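PDB 4IED: class D beta-lactamase from Fusobacterium nucleatum subsp. polymorphum, which probably hydrolyses beta-lactam antibiotics such as penicillins to substituted beta-amino acids, giving the bacterium resistance to them. Local coordinates for residues 53-58 with 150-155; 195-200 with 209-214. All coordinates share one frame; numbering follows the deposited sequence.

Contact 1. Residues 53-58 with 150-155; sequences FYPASS and LKISAM
The Tyr-54 ring meets Leu-150 at its edge, where the carbonyl O of Leu-150 lies near the ring plane and 3.4 Å from Tyr-54 CD1. Lys-151 approaches the same ring obliquely: its aliphatic chain runs alongside, pointing the same way, and Lys-151 CE comes within 3.7 Å of Tyr-54 CE1. With CG anti to its own carbonyl carbon (chi1 -65°) and every later torsion extended, Lys-151 keeps its methylenes beside the tyrosine, whose hydroxyl is hydrogen-bonded to the backbone O of Asn-203. The backbones are joined by one antiparallel bridge. Phe-53 N gives an almost straight bond to Ile-152 O (2.9 Å, 178° at the hydrogen), and Ile-152 N returns one to Phe-53 O. Next to this pair, Tyr-54 CA makes a CA-H...O contact of 3.4 Å with Leu-150 O, the oxygen that also lies at the ring edge. Pro-55 packs on two apolar groups through different ring carbons: its CB touches Ile-152 CG2 at 3.8 Å, while its CG meets Leu-150 CD2 at 4.1 Å, the proline and leucine side chains crossing at about a right angle. The bridge thus ties the approach to the S-x-x-K motif, which starts at Ser-57 with the carboxylated lysine at position 60, to the segment entering helix 154-165. Tyr-132 packs against Pro-55 and Ile-152, and the Phe-53 side chain packs against Arg-48 of helix 46-49 and against strands 208-216 and 221-229.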
# COMPACT_ATOMS: atom_id res chain seq x y z
N PHE A 53 -5.10 -10.51 4.32
CA PHE A 53 -6.32 -9.66 4.36
C PHE A 53 -6.50 -8.99 3.04
O PHE A 53 -5.52 -8.73 2.21
CB PHE A 53 -6.28 -8.54 5.47
CG PHE A 53 -6.09 -9.08 6.87
CD1 PHE A 53 -7.20 -9.58 7.55
CD2 PHE A 53 -4.87 -9.03 7.56
CE1 PHE A 53 -7.06 -10.06 8.85
CE2 PHE A 53 -4.68 -9.48 8.82
CZ PHE A 53 -5.79 -10.01 9.48
N TYR A 54 -7.73 -8.57 2.72
CA TYR A 54 -7.96 -7.75 1.51
C TYR A 54 -7.00 -6.55 1.57
O TYR A 54 -6.96 -5.91 2.62
CB TYR A 54 -9.39 -7.23 1.41
CG TYR A 54 -10.51 -8.23 1.60
CD1 TYR A 54 -10.42 -9.57 1.25
CD2 TYR A 54 -11.66 -7.79 2.15
CE1 TYR A 54 -11.47 -10.45 1.44
CE2 TYR A 54 -12.74 -8.59 2.30
CZ TYR A 54 -12.63 -9.92 2.02
OH TYR A 54 -13.74 -10.80 2.21
N PRO A 55 -6.30 -6.22 0.48
CA PRO A 55 -5.37 -5.09 0.59
C PRO A 55 -6.01 -3.77 0.49
O PRO A 55 -5.41 -2.72 0.88
CB PRO A 55 -4.49 -5.28 -0.66
CG PRO A 55 -5.39 -6.04 -1.63
CD PRO A 55 -6.18 -6.98 -0.77
N ALA A 56 -7.26 -3.70 0.06
CA ALA A 56 -7.89 -2.37 -0.15
C ALA A 56 -7.06 -1.47 -0.90
O ALA A 56 -6.36 -1.88 -1.84
CB ALA A 56 -8.37 -1.74 1.15
N SER A 57 -7.12 -0.18 -0.62
CA SER A 57 -6.39 0.70 -1.53
C SER A 57 -4.84 0.65 -1.51
O SER A 57 -4.22 1.31 -2.30
CB SER A 57 -6.79 2.17 -1.33
OG SER A 57 -8.16 2.46 -1.46
N SER A 58 -4.31 -0.09 -0.55
CA SER A 58 -2.88 -0.36 -0.63
C SER A 58 -2.55 -1.06 -1.92
O SER A 58 -1.37 -0.94 -2.36
CB SER A 58 -2.35 -1.11 0.60
OG SER A 58 -2.73 -2.51 0.53
N LEU A 150 -9.02 -11.22 -3.42
CA LEU A 150 -7.56 -11.04 -3.22
C LEU A 150 -7.26 -10.75 -1.76
O LEU A 150 -7.93 -9.98 -1.06
CB LEU A 150 -7.11 -9.85 -4.05
CG LEU A 150 -5.57 -9.53 -4.09
CD1 LEU A 150 -4.83 -10.73 -4.61
CD2 LEU A 150 -5.32 -8.33 -4.97
N LYS A 151 -6.20 -11.38 -1.27
CA LYS A 151 -5.73 -11.15 0.12
C LYS A 151 -4.18 -11.23 0.08
O LYS A 151 -3.57 -11.94 -0.74
CB LYS A 151 -6.23 -12.21 1.07
CG LYS A 151 -7.75 -12.27 1.29
CD LYS A 151 -8.05 -13.40 2.24
CE LYS A 151 -9.53 -13.43 2.51
NZ LYS A 151 -9.81 -14.56 3.40
N ILE A 152 -3.57 -10.45 0.97
CA ILE A 152 -2.13 -10.33 1.19
C ILE A 152 -1.80 -10.05 2.61
O ILE A 152 -2.60 -9.39 3.31
CB ILE A 152 -1.50 -9.30 0.20
CG1 ILE A 152 0.01 -9.39 0.18
CG2 ILE A 152 -1.99 -7.91 0.53
CD1 ILE A 152 0.74 -8.55 -0.92
N SER A 153 -0.69 -10.60 3.12
CA SER A 153 -0.30 -10.36 4.49
C SER A 153 0.64 -9.19 4.65
O SER A 153 1.23 -8.73 3.70
CB SER A 153 0.31 -11.63 5.10
OG SER A 153 1.62 -11.82 4.54
N ALA A 154 0.77 -8.70 5.90
CA ALA A 154 1.72 -7.61 6.17
C ALA A 154 3.12 -8.07 5.76
O ALA A 154 3.85 -7.29 5.20
CB ALA A 154 1.64 -7.17 7.67
N MET A 155 3.48 -9.31 6.07
CA MET A 155 4.83 -9.81 5.75
C MET A 155 5.01 -9.82 4.22
O MET A 155 6.09 -9.44 3.72
CB MET A 155 5.05 -11.24 6.29
CG MET A 155 6.48 -11.64 6.35
SD MET A 155 7.36 -10.83 7.69
CE MET A 155 6.73 -11.52 9.10

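Contact 2. Residues 195-200 with 209-214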
# COMPACT_ATOMS: atom_id res chain seq x y z
N GLY A 195 4.56 5.80 0.89
CA GLY A 195 3.54 4.83 1.37
C GLY A 195 2.17 5.06 0.81
O GLY A 195 1.98 5.91 -0.10
N LYS A 196 1.26 4.15 1.22
CA LYS A 196 -0.13 4.18 0.79
C LYS A 196 -1.00 3.64 1.93
O LYS A 196 -0.71 2.61 2.49
CB LYS A 196 -0.33 3.34 -0.45
CG LYS A 196 -1.74 3.29 -1.00
CD LYS A 196 -2.15 4.58 -1.68
CE LYS A 196 -3.59 4.68 -2.08
NZ LYS A 196 -4.47 5.03 -0.99
N THR A 197 -2.10 4.36 2.15
CA THR A 197 -3.11 3.95 3.16
C THR A 197 -4.22 3.18 2.46
O THR A 197 -4.45 3.25 1.23
CB THR A 197 -3.70 5.16 3.85
OG1 THR A 197 -4.12 6.10 2.82
CG2 THR A 197 -2.73 5.83 4.77
N GLY A 198 -4.90 2.35 3.23
CA GLY A 198 -6.11 1.62 2.73
C GLY A 198 -7.02 1.23 3.87
O GLY A 198 -6.60 1.24 5.00
N TRP A 199 -8.27 1.01 3.54
CA TRP A 199 -9.24 0.62 4.56
C TRP A 199 -10.22 -0.40 3.87
O TRP A 199 -11.03 -0.04 3.01
CB TRP A 199 -10.04 1.82 5.08
CG TRP A 199 -10.87 1.56 6.32
CD1 TRP A 199 -10.62 0.65 7.31
CD2 TRP A 199 -12.00 2.33 6.76
NE1 TRP A 199 -11.54 0.81 8.34
CE2 TRP A 199 -12.39 1.84 8.03
CE3 TRP A 199 -12.72 3.38 6.19
CZ2 TRP A 199 -13.50 2.34 8.69
CZ3 TRP A 199 -13.83 3.88 6.89
CH2 TRP A 199 -14.16 3.36 8.11
N ALA A 200 -10.16 -1.62 4.35
CA ALA A 200 -11.02 -2.69 3.84
C ALA A 200 -12.32 -2.71 4.65
O ALA A 200 -12.30 -3.16 5.76
CB ALA A 200 -10.34 -4.01 3.94
N GLY A 209 -7.72 -1.52 8.64
CA GLY A 209 -6.96 -0.37 8.13
C GLY A 209 -5.50 -0.72 7.86
O GLY A 209 -4.85 -1.30 8.68
N TRP A 210 -5.01 -0.33 6.73
CA TRP A 210 -3.59 -0.58 6.27
C TRP A 210 -2.84 0.74 6.13
O TRP A 210 -3.41 1.74 5.67
CB TRP A 210 -3.58 -1.21 4.86
CG TRP A 210 -3.94 -2.65 4.66
CD1 TRP A 210 -5.13 -3.13 4.22
CD2 TRP A 210 -3.04 -3.77 4.76
NE1 TRP A 210 -5.10 -4.50 4.12
CE2 TRP A 210 -3.79 -4.92 4.40
CE3 TRP A 210 -1.69 -3.92 5.20
CZ2 TRP A 210 -3.20 -6.16 4.36
CZ3 TRP A 210 -1.10 -5.10 5.15
CH2 TRP A 210 -1.83 -6.26 4.70
N PHE A 211 -1.54 0.66 6.40
CA PHE A 211 -0.58 1.69 5.94
C PHE A 211 0.68 0.94 5.67
O PHE A 211 1.24 0.26 6.51
CB PHE A 211 -0.42 2.86 6.95
CG PHE A 211 0.58 3.92 6.56
CD1 PHE A 211 0.58 4.45 5.30
CD2 PHE A 211 1.49 4.38 7.47
CE1 PHE A 211 1.50 5.45 4.97
CE2 PHE A 211 2.41 5.37 7.14
CZ PHE A 211 2.38 5.88 5.92
N VAL A 212 1.13 1.02 4.40
CA VAL A 212 2.33 0.28 3.92
C VAL A 212 3.23 1.25 3.18
O VAL A 212 2.79 2.20 2.62
CB VAL A 212 2.00 -0.96 3.06
CG1 VAL A 212 0.88 -1.81 3.73
CG2 VAL A 212 1.59 -0.59 1.68
N GLY A 213 4.54 0.92 3.21
CA GLY A 213 5.48 1.82 2.50
C GLY A 213 6.92 1.47 2.86
O GLY A 213 7.26 0.37 3.25
N TRP A 214 7.75 2.47 2.74
CA TRP A 214 9.11 2.39 3.15
C TRP A 214 9.69 3.78 3.40
O TRP A 214 9.17 4.79 2.97
CB TRP A 214 10.01 1.66 2.11
CG TRP A 214 10.21 2.47 0.82
CD1 TRP A 214 11.31 3.22 0.51
CD2 TRP A 214 9.37 2.43 -0.36
NE1 TRP A 214 11.16 3.71 -0.77
CE2 TRP A 214 9.95 3.31 -1.30
CE3 TRP A 214 8.14 1.89 -0.63
CZ2 TRP A 214 9.37 3.53 -2.55
CZ3 TRP A 214 7.58 2.09 -1.86
CH2 TRP A 214 8.13 2.96 -2.78
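Lys-196 and Val-212 form a hydrogen-bonded antiparallel pair, with Lys-196 N to Val-212 O at 2.8 Å and Val-212 N to Lys-196 O at 3.1 Å. Gly-198 and Trp-210 make the next such pair; the bond from Trp-210 N to Gly-198 O is 2.8 Å and close to straight (173°). The side chain of Lys-196 curls forward along its own strand, NZ giving a 2.8 Å bond to Thr-197 O and another to Ser-106 OG. Beyond the backbone ladder, Phe-211 lies on the same sheet face as Thr-197 and Trp-199. Its CG is anti to the backbone N (chi1 178°), and its CD1 lies 3.6 Å from Thr-197 CG2, the two side chains crossing at a slant. Lys-196 O sits at the edge of the Phe-211 ring. At one end two glycines face each other, Gly-195 CA and Gly-213 CA only 3.8 Å apart. At the other end the Trp-199 ring presents its edge, through CD1, to Gly-209 N (3.9 Å). Lys-196, Thr-197 and Gly-198 make up the K-T-G motif of serine beta-lactamases and penicillin-binding proteins, carried as usual on a hairpin strand that borders the active site.

Contact 2 is the more buried of the two, a regular four-bond hairpin ladder close to the centre of the chain; contact 1 is partly buried and joins two loop segments through one bridge, aided by the proline ring, leucine and isoleucine methyls and lysine methylenes. Their centres lie about 9 Å apart, and they touch through Trp-210, whose NE1 probably hydrogen-bonds to Tyr-54 O (2.8 Å) while its CZ2 packs on Ile-152 O. Ser-57 O also rests 3.4 Å from Lys-196 CG. The start of the S-x-x-K motif in segment 53-58 is thereby set beside the K-T-G strand 195-200. Ser-106 completes the group, bonding to both Ser-57 OG and Lys-196 NZ, consistent with the class D active site.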